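Local coordinates for aldose-aldose oxidoreductase (Caulobacter crescentus, PDB 5A04), which catalyses coupled oxidation and reduction of aldose sugars, probably passing hydride between them through a bound NADP(H) cofactor, at residues Ile76-Thr81 and Ser294-His299; Ser301-Ile304 and Glu309-Val312. One frame throughout, in Å; residues are numbered along the deposited sequence.

Contact 1 of 2, residues Ile76-Thr81 and Ser294-His299; sequences IVYVIT and SAQLDH. With NDP (NADPH dihydro-nicotinamide-adenine-dinucleotide phosphate), chain G.
Y78 and Q296 both carry CG anti to the backbone N (chi1 -169° and 177°), and this turns the phenol and the amide toward each other. Y78 lies on strand 76-79, an inner strand of the parallel sheet of the NAD-binding Rossmann fold. Q296 and L297 lie on helix 292-306, which comes from the C-terminal part of the chain and packs back on that sheet.

Q296 runs extended beyond CG, so its amide reaches the end of the tyrosine. Q296 NE2 donates to Y78 OH at 2.9 Å. The N-H...O angle is 147°, so the bond is bent. The hydroxyl lies in the amide plane, while the ring and amide planes are well inclined to each other. The same hydroxyl is also hydrogen-bonded to E103, so two side chains fix the polar end of this buried residue.

L297 meets the ring lower down. The L297 CD2 methyl comes obliquely to the CD2-CE2 side of the Y78 ring, 3.8 Å from Y78 CE2. The two side chains cross at about a right angle. Within the strand's own segment, I80 CD1 sits over the centre of one face of the Y78 ring, 3.6 Å above the plane. A leucine in place of Y78 lacks the hydroxyl and the ring, and would probably leave Q296 NE2 and E103 without their common partner and I80 CD1 without the face it rests on.

Past the strand, the chain enters the cofactor pocket, as expected at the C-terminal end of a Rossmann strand. I80 CG2 packs against the nicotinamide-side ribose, 3.6 Å from NDP O4D. The T81 carbonyl is hydrogen-bonded to H86. T81 O lies 3.0 Å from NDP O3D, on the same ribose.

Contact 2 of 2, residues Ser301-Ile304 and Glu309-Val312; sequences SECI and EPIV
A helix and the loop that follows it form this contact, in the loop that links helix 292-306 to helix 314-333. The chain leaves the first helix and doubles back, so E309-V312 comes to lie beside S301-I304. The CA atoms of C303 and E309 are the nearest pair across the segments, 6.0 Å apart.

One side chain carries the contact on the helix. C303 holds SG anti to its carbonyl carbon (chi1 -75°), and the buried thiol points at the loop. It meets the main chain at the E309-P310 junction more closely than any side chain there. C303 SG is 3.6 Å from P310 CA and 3.8 Å from E309 C. The proline ring comes next, with P310 CG 4.3 Å from C303 SG. No hydrogen bond crosses between the segments, so they meet through van der Waals contact. The CB of E309 points away from the helix, and its carboxylate has a long, weak ion pair with K126.

Other elements hold both sides. On the helix, S301 and I304 pack on strands 7-12 and 76-79 of the Rossmann sheet. On the loop, P310 and V312 rest on M128 of strand 127-129, an edge strand of that sheet within this chain. V312 also shares a backbone hydrogen bond with I129.

Overall arrangement
Helix 292-306 serves both contacts, whose centres are about 11 Å apart. Contact 1 joins its earlier turns to strand 76-79, and contact 2 joins its later turns to the loop after it. They also touch directly. H299 NE2 is 3.0 Å from I311 N, a probable hydrogen bond. I76 CG1 packs on I304 CD1 at 3.7 Å, which ties the strand of contact 1 to the helical segment of contact 2. Contact 1 reaches the cofactor pocket. Its I80 and T81 line the NADPH site, and the Y78 side chain is about 9 Å from the bound glucose.

Contact 1 of 2, residues Ile76-Thr81 and Ser294-His299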
loop_
_atom_site.group_PDB
_atom_site.type_symbol
_atom_site.label_atom_id
_atom_site.label_comp_id
_atom_site.label_asym_id
_atom_site.label_seq_id
_atom_site.Cartn_x
_atom_site.Cartn_y
_atom_site.Cartn_z
ATOM N N ILE A 76 25.900 0.740 30.054
ATOM C CA ILE A 76 24.924 1.218 29.072
ATOM C C ILE A 76 23.672 1.691 29.776
ATOM O O ILE A 76 23.209 1.043 30.710
ATOM C CB ILE A 76 24.519 0.100 28.066
ATOM C CG1 ILE A 76 25.735 -0.405 27.290
ATOM C CG2 ILE A 76 23.429 0.599 27.121
ATOM C CD1 ILE A 76 25.543 -1.818 26.703
ATOM N N VAL A 77 23.119 2.817 29.333
ATOM C CA VAL A 77 21.795 3.241 29.765
ATOM C C VAL A 77 20.820 3.066 28.597
ATOM O O VAL A 77 21.089 3.531 27.480
ATOM C CB VAL A 77 21.781 4.709 30.229
ATOM C CG1 VAL A 77 20.362 5.144 30.578
ATOM C CG2 VAL A 77 22.732 4.919 31.416
ATOM N N TYR A 78 19.703 2.398 28.856
ATOM C CA TYR A 78 18.682 2.177 27.840
ATOM C C TYR A 78 17.513 3.090 28.188
ATOM O O TYR A 78 16.824 2.886 29.184
ATOM C CB TYR A 78 18.284 0.691 27.807
ATOM C CG TYR A 78 17.422 0.219 26.646
ATOM C CD1 TYR A 78 16.796 1.118 25.784
ATOM C CD2 TYR A 78 17.229 -1.147 26.424
ATOM C CE1 TYR A 78 15.997 0.668 24.742
ATOM C CE2 TYR A 78 16.433 -1.609 25.385
ATOM C CZ TYR A 78 15.823 -0.697 24.546
ATOM O OH TYR A 78 15.036 -1.151 23.514
ATOM N N VAL A 79 17.332 4.127 27.376
ATOM C CA VAL A 79 16.287 5.116 27.590
ATOM C C VAL A 79 14.970 4.698 26.935
ATOM O O VAL A 79 14.887 4.593 25.706
ATOM C CB VAL A 79 16.724 6.483 27.034
ATOM C CG1 VAL A 79 15.601 7.508 27.209
ATOM C CG2 VAL A 79 18.016 6.944 27.726
ATOM N N ILE A 80 13.951 4.459 27.766
ATOM C CA ILE A 80 12.670 3.924 27.309
ATOM C C ILE A 80 11.539 4.794 27.875
ATOM O O ILE A 80 10.585 4.320 28.508
ATOM C CB ILE A 80 12.506 2.422 27.719
ATOM C CG1 ILE A 80 13.825 1.668 27.484
ATOM C CG2 ILE A 80 11.376 1.766 26.933
ATOM C CD1 ILE A 80 13.757 0.123 27.692
ATOM N N THR A 81 11.649 6.088 27.597
ATOM C CA THR A 81 10.707 7.098 28.078
ATOM C C THR A 81 9.846 7.633 26.935
ATOM O O THR A 81 10.099 7.306 25.788
ATOM C CB THR A 81 11.474 8.271 28.686
ATOM O OG1 THR A 81 12.242 8.881 27.642
ATOM C CG2 THR A 81 12.416 7.774 29.786
ATOM N N SER A 294 16.735 -9.777 22.728
ATOM C CA SER A 294 18.040 -10.156 23.259
ATOM C C SER A 294 19.147 -9.880 22.253
ATOM O O SER A 294 20.252 -9.478 22.625
ATOM C CB SER A 294 18.045 -11.644 23.632
ATOM O OG SER A 294 16.961 -11.918 24.506
ATOM N N ALA A 295 18.857 -10.122 20.979
ATOM C CA ALA A 295 19.822 -9.817 19.922
ATOM C C ALA A 295 20.135 -8.316 19.846
ATOM O O ALA A 295 21.279 -7.916 19.612
ATOM C CB ALA A 295 19.303 -10.311 18.581
ATOM N N GLN A 296 19.114 -7.491 20.015
ATOM C CA GLN A 296 19.311 -6.039 19.968
ATOM C C GLN A 296 20.211 -5.609 21.129
ATOM O O GLN A 296 21.175 -4.862 20.941
ATOM C CB GLN A 296 17.959 -5.308 20.021
ATOM C CG GLN A 296 18.098 -3.779 20.043
ATOM C CD GLN A 296 16.814 -3.096 20.460
ATOM O OE1 GLN A 296 15.882 -2.990 19.675
ATOM N NE2 GLN A 296 16.765 -2.619 21.699
ATOM N N LEU A 297 19.913 -6.126 22.320
ATOM C CA LEU A 297 20.689 -5.801 23.519
ATOM C C LEU A 297 22.140 -6.237 23.349
ATOM O O LEU A 297 23.066 -5.466 23.631
ATOM C CB LEU A 297 20.069 -6.459 24.763
ATOM C CG LEU A 297 18.677 -5.969 25.181
ATOM C CD1 LEU A 297 18.014 -6.916 26.171
ATOM C CD2 LEU A 297 18.765 -4.571 25.777
ATOM N N ASP A 298 22.341 -7.466 22.882
ATOM C CA ASP A 298 23.691 -7.982 22.717
ATOM C C ASP A 298 24.460 -7.261 21.617
ATOM O O ASP A 298 25.680 -7.171 21.687
ATOM C CB ASP A 298 23.674 -9.484 22.425
ATOM C CG ASP A 298 23.657 -10.337 23.696
ATOM O OD1 ASP A 298 23.882 -9.817 24.816
ATOM O OD2 ASP A 298 23.419 -11.556 23.566
ATOM N N HIS A 299 23.761 -6.738 20.611
ATOM C CA HIS A 299 24.464 -6.050 19.531
ATOM C C HIS A 299 25.256 -4.859 20.064
ATOM O O HIS A 299 26.419 -4.685 19.715
ATOM C CB HIS A 299 23.499 -5.572 18.438
ATOM C CG HIS A 299 24.189 -4.945 17.264
ATOM N ND1 HIS A 299 24.996 -5.661 16.407
ATOM C CD2 HIS A 299 24.189 -3.669 16.804
ATOM C CE1 HIS A 299 25.460 -4.855 15.465
ATOM N NE2 HIS A 299 24.990 -3.641 15.687
HETATM P PA NDP G . 4.878 3.779 28.859
HETATM O O1A NDP G . 3.999 4.967 29.034
HETATM O O2A NDP G . 4.280 2.407 29.001
HETATM O O5B NDP G . 6.171 3.868 29.872
HETATM C C5B NDP G . 6.745 5.140 29.769
HETATM C C4B NDP G . 7.589 5.299 31.042
HETATM O O4B NDP G . 8.471 6.418 30.931
HETATM C C3B NDP G . 6.663 5.569 32.251
HETATM O O3B NDP G . 6.206 4.382 32.817
HETATM C C2B NDP G . 7.657 6.207 33.230
HETATM O O2B NDP G . 8.409 5.324 33.829
HETATM C C1B NDP G . 8.617 6.974 32.223
HETATM N N9A NDP G . 8.347 8.413 32.180
HETATM C C8A NDP G . 9.229 9.439 32.506
HETATM N N7A NDP G . 8.678 10.663 32.391
HETATM C C5A NDP G . 7.368 10.417 31.969
HETATM C C6A NDP G . 6.296 11.278 31.668
HETATM N N6A NDP G . 6.451 12.642 31.775
HETATM N N1A NDP G . 5.082 10.794 31.265
HETATM C C2A NDP G . 5.005 9.413 31.180
HETATM N N3A NDP G . 5.930 8.478 31.423
HETATM C C4A NDP G . 7.133 9.014 31.832
HETATM O O3 NDP G . 5.425 4.021 27.311
HETATM P PN NDP G . 6.022 2.719 26.538
HETATM O O1N NDP G . 6.991 1.953 27.342
HETATM O O2N NDP G . 5.031 2.100 25.577
HETATM O O5D NDP G . 7.023 3.563 25.365
HETATM C C5D NDP G . 8.130 4.201 25.941
HETATM C C4D NDP G . 9.181 4.390 24.812
HETATM O O4D NDP G . 9.450 3.087 24.210
HETATM C C3D NDP G . 8.628 5.291 23.645
HETATM O O3D NDP G . 9.702 6.063 23.076
HETATM C C2D NDP G . 8.145 4.279 22.615
HETATM O O2D NDP G . 8.261 4.764 21.289
HETATM C C1D NDP G . 9.200 3.137 22.824
HETATM N N1N NDP G . 8.622 1.839 22.465
HETATM C C2N NDP G . 9.282 1.009 21.575
HETATM C C3N NDP G . 8.742 -0.208 21.272
HETATM C C7N NDP G . 9.433 -1.086 20.329
HETATM O O7N NDP G . 8.909 -2.127 19.890
HETATM N N7N NDP G . 10.720 -0.755 19.916
HETATM C C4N NDP G . 7.461 -0.685 21.862
HETATM C C5N NDP G . 6.818 0.285 22.761
HETATM C C6N NDP G . 7.386 1.458 23.036
HETATM P P2B NDP G . 8.758 5.562 35.499
HETATM O O1X NDP G . 9.303 6.972 35.467
HETATM O O2X NDP G . 7.381 5.388 36.062
HETATM O O3X NDP G . 9.766 4.450 35.781
#

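Contact 2 of 2, residues Ser301-Ile304 and Glu309-Val312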
loop_
_atom_site.group_PDB
_atom_site.type_symbol
_atom_site.label_atom_id
_atom_site.label_comp_id
_atom_site.label_asym_id
_atom_site.label_seq_id
_atom_site.Cartn_x
_atom_site.Cartn_y
_atom_site.Cartn_z
ATOM N N SER A 301 26.265 -4.274 23.144
ATOM C CA SER A 301 27.326 -4.807 23.998
ATOM C C SER A 301 28.510 -5.321 23.181
ATOM O O SER A 301 29.675 -5.020 23.486
ATOM C CB SER A 301 26.778 -5.930 24.880
ATOM O OG SER A 301 25.792 -5.426 25.758
ATOM N N GLU A 302 28.214 -6.086 22.137
ATOM C CA GLU A 302 29.272 -6.630 21.287
ATOM C C GLU A 302 30.011 -5.516 20.547
ATOM O O GLU A 302 31.228 -5.589 20.389
ATOM C CB GLU A 302 28.703 -7.647 20.295
ATOM C CG GLU A 302 28.138 -8.898 20.971
ATOM C CD GLU A 302 27.268 -9.740 20.037
ATOM O OE1 GLU A 302 27.292 -9.515 18.807
ATOM O OE2 GLU A 302 26.553 -10.629 20.543
ATOM N N CYS A 303 29.290 -4.483 20.107
ATOM C CA CYS A 303 29.949 -3.336 19.477
ATOM C C CYS A 303 30.941 -2.678 20.431
ATOM O O CYS A 303 32.058 -2.324 20.032
ATOM C CB CYS A 303 28.931 -2.297 18.999
ATOM S SG CYS A 303 28.065 -2.794 17.497
ATOM N N ILE A 304 30.534 -2.507 21.684
ATOM C CA ILE A 304 31.415 -1.920 22.692
ATOM C C ILE A 304 32.628 -2.825 22.941
ATOM O O ILE A 304 33.765 -2.349 22.970
ATOM C CB ILE A 304 30.656 -1.656 24.011
ATOM C CG1 ILE A 304 29.553 -0.619 23.772
ATOM C CG2 ILE A 304 31.618 -1.183 25.100
ATOM C CD1 ILE A 304 28.491 -0.577 24.871
ATOM N N GLU A 309 30.917 -0.059 15.184
ATOM C CA GLU A 309 29.759 0.834 15.202
ATOM C C GLU A 309 28.463 0.051 15.042
ATOM O O GLU A 309 28.376 -0.844 14.203
ATOM C CB GLU A 309 29.865 1.891 14.096
ATOM C CG GLU A 309 31.107 2.774 14.196
ATOM C CD GLU A 309 31.338 3.316 15.601
ATOM O OE1 GLU A 309 30.373 3.811 16.233
ATOM O OE2 GLU A 309 32.494 3.239 16.076
ATOM N N PRO A 310 27.446 0.389 15.851
ATOM C CA PRO A 310 26.157 -0.305 15.727
ATOM C C PRO A 310 25.581 -0.195 14.321
ATOM O O PRO A 310 25.759 0.833 13.665
ATOM C CB PRO A 310 25.260 0.420 16.735
ATOM C CG PRO A 310 26.204 1.023 17.729
ATOM C CD PRO A 310 27.447 1.382 16.938
ATOM N N ILE A 311 24.883 -1.227 13.865
ATOM C CA ILE A 311 24.309 -1.175 12.537
ATOM C C ILE A 311 23.125 -0.209 12.488
ATOM O O ILE A 311 22.748 0.246 11.417
ATOM C CB ILE A 311 23.857 -2.552 12.050
ATOM C CG1 ILE A 311 22.742 -3.102 12.937
ATOM C CG2 ILE A 311 25.046 -3.510 11.996
ATOM C CD1 ILE A 311 22.086 -4.347 12.361
ATOM N N VAL A 312 22.545 0.095 13.647
ATOM C CA VAL A 312 21.505 1.114 13.734
ATOM C C VAL A 312 21.934 2.170 14.758
ATOM O O VAL A 312 21.440 2.226 15.888
ATOM C CB VAL A 312 20.118 0.513 14.091
ATOM C CG1 VAL A 312 19.533 -0.217 12.876
ATOM C CG2 VAL A 312 20.199 -0.436 15.286
#